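Local atomic coordinates of aerobactin synthase IucC (Klebsiella pneumoniae, PDB entry 6CN7), a protein that probably catalyses the ATP-dependent attachment of a second N-acetyl-N-hydroxylysine to N-citryl-N-acetyl-N-hydroxylysine, which completes the siderophore aerobactin. Residues Glu22-Tyr25 against His30-Ser33; Trp48-Glu53 against Leu60-Gln65; Glu156-Ala159 against Thr165-Leu168. The protein carries 5 engineered substitutions. One frame throughout, in Å; residues are numbered along the deposited sequence.

Interaction 1 (Glu22-Tyr25 against His30-Ser33); sequences ELEY and HAES
Glu24, in the last turn of helix 4-25, reaches across to the backbone of Ala31 and takes its N-H on one carboxylate oxygen. The bond from Ala31 N to Glu24 OE2 measures 2.9 Å and is nearly straight, 169° at the hydrogen. It arrives at the anti lone pair of OE2, the one directed away from OE1. The bend in the side chain accounts for this reach: CG stands anti to the backbone N (chi1 -158°), and a turn at chi2 (-90°) then swings the carboxylate over to the chain beyond the helix end.

The close part of the contact is small and centred on Ala31. Its methyl lies against the same carboxylate, with Ala31 CB 3.5 Å from Glu24 OE2, and the aliphatic part of the glutamate follows, Glu24 CG coming within 3.9 Å of that CB. Glu24 is buried, and OE2 also forms a salt bridge with Arg54, so a single oxygen is shared between a backbone amide and a guanidinium; this pairing would be expected to favour the charged carboxylate.

The loose side belongs to His30. Its CA is 3.8 Å from Glu24 OE2, but its CB points away from the helix and its exposed imidazole keeps NE2 6.3 Å from that oxygen. Only 120 Å² is buried in all, which agrees with one polar grip and a little packing.

Around this contact, Leu60 of strand 60-62 touches both Glu24 and Ala31, Ala31 also rests on Ile41 of strand 38-43, and Glu22 and Tyr25 turn to helix 475-499.

Interaction 2 (Trp48-Glu53 against Leu60-Gln65); sequences WRFSAE and LWIDAQ
Phe50 opens the contact from strand 46-54, its ring covered on one face by Ile62. The CH-pi geometry is clear: Ile62 CD1 lies 4.1 Å from the ring centroid and 22° off the normal, displaced toward the rim, while Leu60 CD1 sits at the ring edge. A chi1 of 58° places CG between the backbone N and the carbonyl carbon and turns one ring face to Ile62.

Ser51 contributes its carbonyl, since Asp63 N donates to Ser51 O over 3.0 Å. Ala52 faces Ile62 as a non-hydrogen-bonded pair, with Ala52 CB 4.0 Å from Ile62 CG1. Ala52 CA lies 3.2 Å from Trp61 O, a CA-H...O contact.

Glu53 and Trp61 form the hydrogen-bonded pair: Glu53 N gives to Trp61 O (3.2 Å) and Trp61 N to Glu53 O (2.7 Å). Their side chains run alongside in the same direction. The extended Glu53 brings CD to 3.8 Å from Trp61 CZ3, with carboxylate and indole planes 50° apart.

Phe50, Ala52 and Ile62 thus share the side on which Ile62 meets Ala17 of helix 4-25. This is an antiparallel beta hairpin, its strand 60-62 forming one edge of a four-stranded sheet.

Interaction 3 (Glu156-Ala159 against Thr165-Leu168); sequences ERYA and TFRL
Tyr158, the last residue of helix 152-158, drives the edge of its ring into the face of Phe166 near the start of strand 165-174. The two planes stand at 86° with centroids 4.9 Å apart, which defines a T-shaped (edge-to-face) pair rather than an offset stack. The edge is presented by Tyr158 CD1 and CE1: CD1 comes to 3.6 Å from Phe166 CD1, and CE1 to 3.8 Å from Phe166 CG. CD1 hovers above the phenylalanine plane, displaced toward its rim, so the tyrosine edge does not aim at the ring centre.

Each residue is set for this meeting by its first torsion. At chi1 52° the Phe166 ring is folded back over its own backbone, and its CB already points toward the helix. Tyr158 has CG beside its own backbone N (chi1 -52°), which carries the ring across until its edge meets Phe166. Both residues are buried. Arg157 CB covers one face of the Tyr158 ring, over its centre, while the guanidinium of Arg157 leads away to a salt bridge with Glu153.

The polar link is a water between the two backbones. It donates to Arg157 O at 2.7 Å and to Thr165 O at 2.8 Å, tying the last turn of the helix to the start of the strand where no direct hydrogen bond crosses.

His223 joins the aromatic pair, meeting Tyr158 edge-to-face and also approaching the Phe166 ring, and Pro224 of helix 224-234 touches both residues. The arrangement is a helix-loop-strand connection within the IucA/IucC family region, where a T-shaped aromatic pair packs the helix end against the large antiparallel sheet through strand 165-174.

Overall arrangement
Interactions 1 and 2 belong to one neighbourhood, their centres 10 Å apart. Both reach the four-stranded sheet near helix 4-25, and they meet at Leu60. Each is partly buried, but they differ in chemistry: interaction 1 depends on a buried carboxylate gripping one backbone amide, whereas interaction 2 combines regular strand pairing with apolar packing and buries about three times the area. Interaction 3 stands apart, its centre 39 and 37 Å from those of interactions 1 and 2, beside the large antiparallel sheet that includes strand 165-174. It is a buried contact, made by aromatic rings and a bridging water without any direct hydrogen bond.

Interaction 1 (Glu22-Tyr25 against His30-Ser33)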
loop_
_atom_site.group_PDB
_atom_site.type_symbol
_atom_site.label_atom_id
_atom_site.label_comp_id
_atom_site.label_asym_id
_atom_site.label_seq_id
_atom_site.Cartn_x
_atom_site.Cartn_y
_atom_site.Cartn_z
ATOM N N GLU A 22 -21.253 -24.385 8.851
ATOM C CA GLU A 22 -21.355 -23.355 9.879
ATOM C C GLU A 22 -22.599 -22.495 9.679
ATOM O O GLU A 22 -23.285 -22.153 10.649
ATOM C CB GLU A 22 -20.092 -22.491 9.885
ATOM C CG GLU A 22 -19.970 -21.561 11.094
ATOM C CD GLU A 22 -19.760 -22.308 12.398
ATOM O OE1 GLU A 22 -19.214 -23.429 12.364
ATOM O OE2 GLU A 22 -20.142 -21.772 13.458
ATOM N N LEU A 23 -22.909 -22.133 8.432
ATOM C CA LEU A 23 -24.111 -21.344 8.179
ATOM C C LEU A 23 -25.376 -22.138 8.480
ATOM O O LEU A 23 -26.394 -21.552 8.862
ATOM C CB LEU A 23 -24.128 -20.850 6.732
ATOM C CG LEU A 23 -23.068 -19.807 6.367
ATOM C CD1 LEU A 23 -23.027 -19.594 4.869
ATOM C CD2 LEU A 23 -23.333 -18.490 7.077
ATOM N N GLU A 24 -25.335 -23.462 8.316
ATOM C CA GLU A 24 -26.480 -24.286 8.695
ATOM C C GLU A 24 -26.600 -24.375 10.210
ATOM O O GLU A 24 -27.710 -24.410 10.755
ATOM C CB GLU A 24 -26.350 -25.680 8.078
ATOM C CG GLU A 24 -27.671 -26.443 7.937
ATOM C CD GLU A 24 -28.014 -27.285 9.157
ATOM O OE1 GLU A 24 -27.185 -27.360 10.093
ATOM O OE2 GLU A 24 -29.118 -27.878 9.177
ATOM N N TYR A 25 -25.463 -24.406 10.907
ATOM C CA TYR A 25 -25.480 -24.387 12.365
ATOM C C TYR A 25 -25.979 -23.045 12.887
ATOM O O TYR A 25 -26.665 -22.990 13.912
ATOM C CB TYR A 25 -24.084 -24.694 12.904
ATOM C CG TYR A 25 -24.006 -24.704 14.410
ATOM C CD1 TYR A 25 -24.667 -25.672 15.147
ATOM C CD2 TYR A 25 -23.270 -23.745 15.094
ATOM C CE1 TYR A 25 -24.602 -25.686 16.524
ATOM C CE2 TYR A 25 -23.200 -23.753 16.473
ATOM C CZ TYR A 25 -23.868 -24.727 17.183
ATOM O OH TYR A 25 -23.804 -24.743 18.556
ATOM N N HIS A 30 -31.532 -24.462 6.630
ATOM C CA HIS A 30 -31.701 -25.738 7.316
ATOM C C HIS A 30 -31.532 -26.884 6.330
ATOM O O HIS A 30 -32.214 -26.930 5.299
ATOM C CB HIS A 30 -33.073 -25.821 7.988
ATOM C CG HIS A 30 -33.266 -24.827 9.091
ATOM N ND1 HIS A 30 -33.613 -23.513 8.857
ATOM C CD2 HIS A 30 -33.159 -24.954 10.434
ATOM C CE1 HIS A 30 -33.713 -22.875 10.010
ATOM N NE2 HIS A 30 -33.441 -23.726 10.981
ATOM N N ALA A 31 -30.635 -27.810 6.656
ATOM C CA ALA A 31 -30.394 -28.968 5.808
ATOM C C ALA A 31 -31.508 -29.988 5.996
ATOM O O ALA A 31 -31.877 -30.317 7.126
ATOM C CB ALA A 31 -29.044 -29.601 6.134
ATOM N N GLU A 32 -32.043 -30.484 4.886
ATOM C CA GLU A 32 -33.070 -31.513 4.920
ATOM C C GLU A 32 -32.423 -32.881 4.773
ATOM O O GLU A 32 -31.560 -33.079 3.912
ATOM C CB GLU A 32 -34.098 -31.294 3.809
ATOM C CG GLU A 32 -34.893 -30.020 3.977
ATOM C CD GLU A 32 -35.954 -29.841 2.913
ATOM O OE1 GLU A 32 -36.765 -30.771 2.725
ATOM O OE2 GLU A 32 -35.973 -28.773 2.262
ATOM N N SER A 33 -32.838 -33.818 5.616
ATOM C CA SER A 33 -32.303 -35.168 5.553
ATOM C C SER A 33 -32.899 -35.912 4.366
ATOM O O SER A 33 -34.122 -35.965 4.201
ATOM C CB SER A 33 -32.602 -35.921 6.847
ATOM O OG SER A 33 -32.303 -37.299 6.711
#

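Interaction 2 (Trp48-Glu53 against Leu60-Gln65)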
loop_
_atom_site.group_PDB
_atom_site.type_symbol
_atom_site.label_atom_id
_atom_site.label_comp_id
_atom_site.label_asym_id
_atom_site.label_seq_id
_atom_site.Cartn_x
_atom_site.Cartn_y
_atom_site.Cartn_z
ATOM N N TRP A 48 -27.387 -28.011 -2.908
ATOM C CA TRP A 48 -26.160 -28.693 -2.523
ATOM C C TRP A 48 -26.515 -30.024 -1.882
ATOM O O TRP A 48 -27.311 -30.069 -0.940
ATOM C CB TRP A 48 -25.334 -27.840 -1.558
ATOM C CG TRP A 48 -24.737 -26.645 -2.218
ATOM C CD1 TRP A 48 -25.289 -25.401 -2.319
ATOM C CD2 TRP A 48 -23.474 -26.578 -2.886
ATOM N NE1 TRP A 48 -24.447 -24.563 -3.007
ATOM C CE2 TRP A 48 -23.324 -25.262 -3.365
ATOM C CE3 TRP A 48 -22.453 -27.503 -3.124
ATOM C CZ2 TRP A 48 -22.194 -24.848 -4.066
ATOM C CZ3 TRP A 48 -21.333 -27.091 -3.818
ATOM C CH2 TRP A 48 -21.212 -25.775 -4.281
ATOM N N ARG A 49 -25.934 -31.102 -2.403
ATOM C CA ARG A 49 -26.139 -32.445 -1.883
ATOM C C ARG A 49 -24.802 -33.003 -1.414
ATOM O O ARG A 49 -23.749 -32.696 -1.981
ATOM C CB ARG A 49 -26.765 -33.360 -2.943
ATOM C CG ARG A 49 -28.140 -32.887 -3.397
ATOM C CD ARG A 49 -28.741 -33.757 -4.488
ATOM N NE ARG A 49 -29.040 -35.110 -4.017
ATOM C CZ ARG A 49 -28.355 -36.200 -4.342
ATOM N NH1 ARG A 49 -27.308 -36.132 -5.158
ATOM N NH2 ARG A 49 -28.722 -37.378 -3.853
ATOM N N PHE A 50 -24.850 -33.814 -0.362
ATOM C CA PHE A 50 -23.633 -34.289 0.281
ATOM C C PHE A 50 -24.002 -35.317 1.339
ATOM O O PHE A 50 -25.175 -35.502 1.676
ATOM C CB PHE A 50 -22.852 -33.133 0.910
ATOM C CG PHE A 50 -23.641 -32.350 1.924
ATOM C CD1 PHE A 50 -23.717 -32.772 3.242
ATOM C CD2 PHE A 50 -24.310 -31.193 1.559
ATOM C CE1 PHE A 50 -24.442 -32.056 4.174
ATOM C CE2 PHE A 50 -25.038 -30.474 2.490
ATOM C CZ PHE A 50 -25.103 -30.907 3.798
ATOM N N SER A 51 -22.976 -35.976 1.866
ATOM C CA SER A 51 -23.106 -36.879 2.997
ATOM C C SER A 51 -22.538 -36.198 4.233
ATOM O O SER A 51 -21.526 -35.492 4.155
ATOM C CB SER A 51 -22.374 -38.198 2.745
ATOM O OG SER A 51 -22.863 -38.830 1.576
ATOM N N ALA A 52 -23.187 -36.408 5.374
ATOM C CA ALA A 52 -22.752 -35.756 6.596
ATOM C C ALA A 52 -23.303 -36.509 7.795
ATOM O O ALA A 52 -24.226 -37.319 7.680
ATOM C CB ALA A 52 -23.198 -34.289 6.638
ATOM N N GLU A 53 -22.710 -36.224 8.949
ATOM C CA GLU A 53 -23.170 -36.724 10.234
ATOM C C GLU A 53 -23.308 -35.531 11.164
ATOM O O GLU A 53 -22.402 -34.695 11.239
ATOM C CB GLU A 53 -22.190 -37.754 10.805
ATOM C CG GLU A 53 -22.571 -38.308 12.166
ATOM C CD GLU A 53 -21.548 -39.298 12.693
ATOM O OE1 GLU A 53 -20.605 -39.634 11.945
ATOM O OE2 GLU A 53 -21.684 -39.737 13.856
ATOM N N LEU A 60 -23.062 -29.949 11.525
ATOM C CA LEU A 60 -22.827 -31.035 10.582
ATOM C C LEU A 60 -21.340 -31.292 10.368
ATOM O O LEU A 60 -20.535 -30.359 10.300
ATOM C CB LEU A 60 -23.479 -30.714 9.238
ATOM C CG LEU A 60 -25.007 -30.643 9.217
ATOM C CD1 LEU A 60 -25.484 -29.964 7.946
ATOM C CD2 LEU A 60 -25.603 -32.036 9.339
ATOM N N TRP A 61 -20.981 -32.570 10.255
ATOM C CA TRP A 61 -19.655 -32.985 9.799
ATOM C C TRP A 61 -19.806 -33.395 8.340
ATOM O O TRP A 61 -20.221 -34.517 8.041
ATOM C CB TRP A 61 -19.107 -34.131 10.641
ATOM C CG TRP A 61 -19.197 -33.911 12.118
ATOM C CD1 TRP A 61 -19.347 -32.722 12.768
ATOM C CD2 TRP A 61 -19.150 -34.920 13.132
ATOM N NE1 TRP A 61 -19.398 -32.928 14.124
ATOM C CE2 TRP A 61 -19.278 -34.270 14.373
ATOM C CE3 TRP A 61 -19.011 -36.312 13.108
ATOM C CZ2 TRP A 61 -19.271 -34.963 15.582
ATOM C CZ3 TRP A 61 -19.005 -36.998 14.309
ATOM C CH2 TRP A 61 -19.133 -36.324 15.529
ATOM N N ILE A 62 -19.474 -32.484 7.434
ATOM C CA ILE A 62 -19.693 -32.692 6.007
ATOM C C ILE A 62 -18.474 -33.374 5.401
ATOM O O ILE A 62 -17.335 -32.957 5.638
ATOM C CB ILE A 62 -19.991 -31.355 5.307
ATOM C CG1 ILE A 62 -21.342 -30.813 5.790
ATOM C CG2 ILE A 62 -19.972 -31.523 3.781
ATOM C CD1 ILE A 62 -21.741 -29.475 5.195
ATOM N N ASP A 63 -18.715 -34.430 4.624
ATOM C CA ASP A 63 -17.666 -35.072 3.837
ATOM C C ASP A 63 -17.486 -34.282 2.547
ATOM O O ASP A 63 -18.323 -34.357 1.641
ATOM C CB ASP A 63 -18.026 -36.529 3.555
ATOM C CG ASP A 63 -16.944 -37.263 2.780
ATOM O OD1 ASP A 63 -15.987 -36.610 2.310
ATOM O OD2 ASP A 63 -17.050 -38.502 2.644
ATOM N N ALA A 64 -16.383 -33.534 2.458
ATOM C CA ALA A 64 -16.208 -32.584 1.363
ATOM C C ALA A 64 -16.186 -33.266 -0.001
ATOM O O ALA A 64 -16.533 -32.639 -1.008
ATOM C CB ALA A 64 -14.924 -31.782 1.572
ATOM N N GLN A 65 -15.785 -34.538 -0.063
ATOM C CA GLN A 65 -15.694 -35.210 -1.355
ATOM C C GLN A 65 -17.068 -35.487 -1.953
ATOM O O GLN A 65 -17.197 -35.591 -3.178
ATOM C CB GLN A 65 -14.909 -36.516 -1.219
ATOM C CG GLN A 65 -13.405 -36.324 -1.113
ATOM C CD GLN A 65 -12.810 -35.706 -2.365
ATOM O OE1 GLN A 65 -13.154 -36.089 -3.486
ATOM N NE2 GLN A 65 -11.920 -34.738 -2.181
#

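Interaction 3 (Glu156-Ala159 against Thr165-Leu168)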
loop_
_atom_site.group_PDB
_atom_site.type_symbol
_atom_site.label_atom_id
_atom_site.label_comp_id
_atom_site.label_asym_id
_atom_site.label_seq_id
_atom_site.Cartn_x
_atom_site.Cartn_y
_atom_site.Cartn_z
ATOM N N GLU A 156 1.866 -12.922 1.891
ATOM C CA GLU A 156 3.026 -13.806 1.909
ATOM C C GLU A 156 4.138 -13.269 2.801
ATOM O O GLU A 156 4.862 -14.056 3.422
ATOM C CB GLU A 156 3.533 -14.028 0.485
ATOM C CG GLU A 156 2.569 -14.859 -0.350
ATOM C CD GLU A 156 3.055 -15.107 -1.767
ATOM O OE1 GLU A 156 4.163 -14.641 -2.112
ATOM O OE2 GLU A 156 2.324 -15.772 -2.535
ATOM N N ARG A 157 4.278 -11.948 2.898
ATOM C CA ARG A 157 5.365 -11.379 3.690
ATOM C C ARG A 157 5.078 -11.390 5.185
ATOM O O ARG A 157 6.009 -11.555 5.981
ATOM C CB ARG A 157 5.652 -9.946 3.242
ATOM C CG ARG A 157 6.454 -9.860 1.966
ATOM C CD ARG A 157 6.789 -8.428 1.598
ATOM N NE ARG A 157 7.557 -8.369 0.358
ATOM C CZ ARG A 157 7.873 -7.249 -0.281
ATOM N NH1 ARG A 157 7.488 -6.070 0.194
ATOM N NH2 ARG A 157 8.577 -7.308 -1.403
ATOM N N TYR A 158 3.820 -11.218 5.591
ATOM C CA TYR A 158 3.505 -10.926 6.985
ATOM C C TYR A 158 2.477 -11.853 7.619
ATOM O O TYR A 158 2.325 -11.811 8.845
ATOM C CB TYR A 158 3.008 -9.479 7.113
ATOM C CG TYR A 158 3.953 -8.479 6.487
ATOM C CD1 TYR A 158 5.294 -8.445 6.846
ATOM C CD2 TYR A 158 3.512 -7.588 5.516
ATOM C CE1 TYR A 158 6.167 -7.542 6.271
ATOM C CE2 TYR A 158 4.377 -6.678 4.934
ATOM C CZ TYR A 158 5.704 -6.661 5.315
ATOM O OH TYR A 158 6.571 -5.761 4.740
ATOM N N ALA A 159 1.767 -12.691 6.839
ATOM C CA ALA A 159 0.760 -13.532 7.468
ATOM C C ALA A 159 1.382 -14.829 7.980
ATOM O O ALA A 159 2.352 -15.330 7.403
ATOM C CB ALA A 159 -0.360 -13.856 6.483
ATOM N N THR A 165 9.699 -14.242 7.677
ATOM C CA THR A 165 10.213 -13.338 8.692
ATOM C C THR A 165 10.479 -11.964 8.088
ATOM O O THR A 165 10.515 -11.787 6.869
ATOM C CB THR A 165 11.492 -13.895 9.322
ATOM O OG1 THR A 165 12.507 -14.025 8.318
ATOM C CG2 THR A 165 11.230 -15.249 9.956
ATOM N N PHE A 166 10.675 -10.983 8.966
ATOM C CA PHE A 166 10.902 -9.619 8.514
ATOM C C PHE A 166 11.465 -8.795 9.661
ATOM O O PHE A 166 11.288 -9.122 10.838
ATOM C CB PHE A 166 9.615 -8.985 7.974
ATOM C CG PHE A 166 8.441 -9.083 8.915
ATOM C CD1 PHE A 166 7.619 -10.199 8.906
ATOM C CD2 PHE A 166 8.159 -8.058 9.805
ATOM C CE1 PHE A 166 6.538 -10.289 9.766
ATOM C CE2 PHE A 166 7.080 -8.144 10.668
ATOM C CZ PHE A 166 6.270 -9.261 10.646
ATOM N N ARG A 167 12.159 -7.723 9.294
ATOM C CA ARG A 167 12.646 -6.747 10.253
ATOM C C ARG A 167 11.566 -5.716 10.549
ATOM O O ARG A 167 10.620 -5.527 9.779
ATOM C CB ARG A 167 13.896 -6.040 9.724
ATOM C CG ARG A 167 15.154 -6.883 9.742
ATOM C CD ARG A 167 16.356 -6.062 9.308
ATOM N NE ARG A 167 17.591 -6.841 9.315
ATOM C CZ ARG A 167 18.764 -6.383 8.888
ATOM N NH1 ARG A 167 18.869 -5.150 8.412
ATOM N NH2 ARG A 167 19.835 -7.164 8.934
ATOM N N LEU A 168 11.722 -5.041 11.681
ATOM C CA LEU A 168 10.834 -3.953 12.051
ATOM C C LEU A 168 11.402 -2.620 11.586
ATOM O O LEU A 168 12.618 -2.443 11.467
ATOM C CB LEU A 168 10.623 -3.918 13.564
ATOM C CG LEU A 168 10.037 -5.188 14.178
ATOM C CD1 LEU A 168 9.952 -5.046 15.690
ATOM C CD2 LEU A 168 8.672 -5.504 13.580
HETATM O O HOH W 1 8.534 -11.138 5.018
#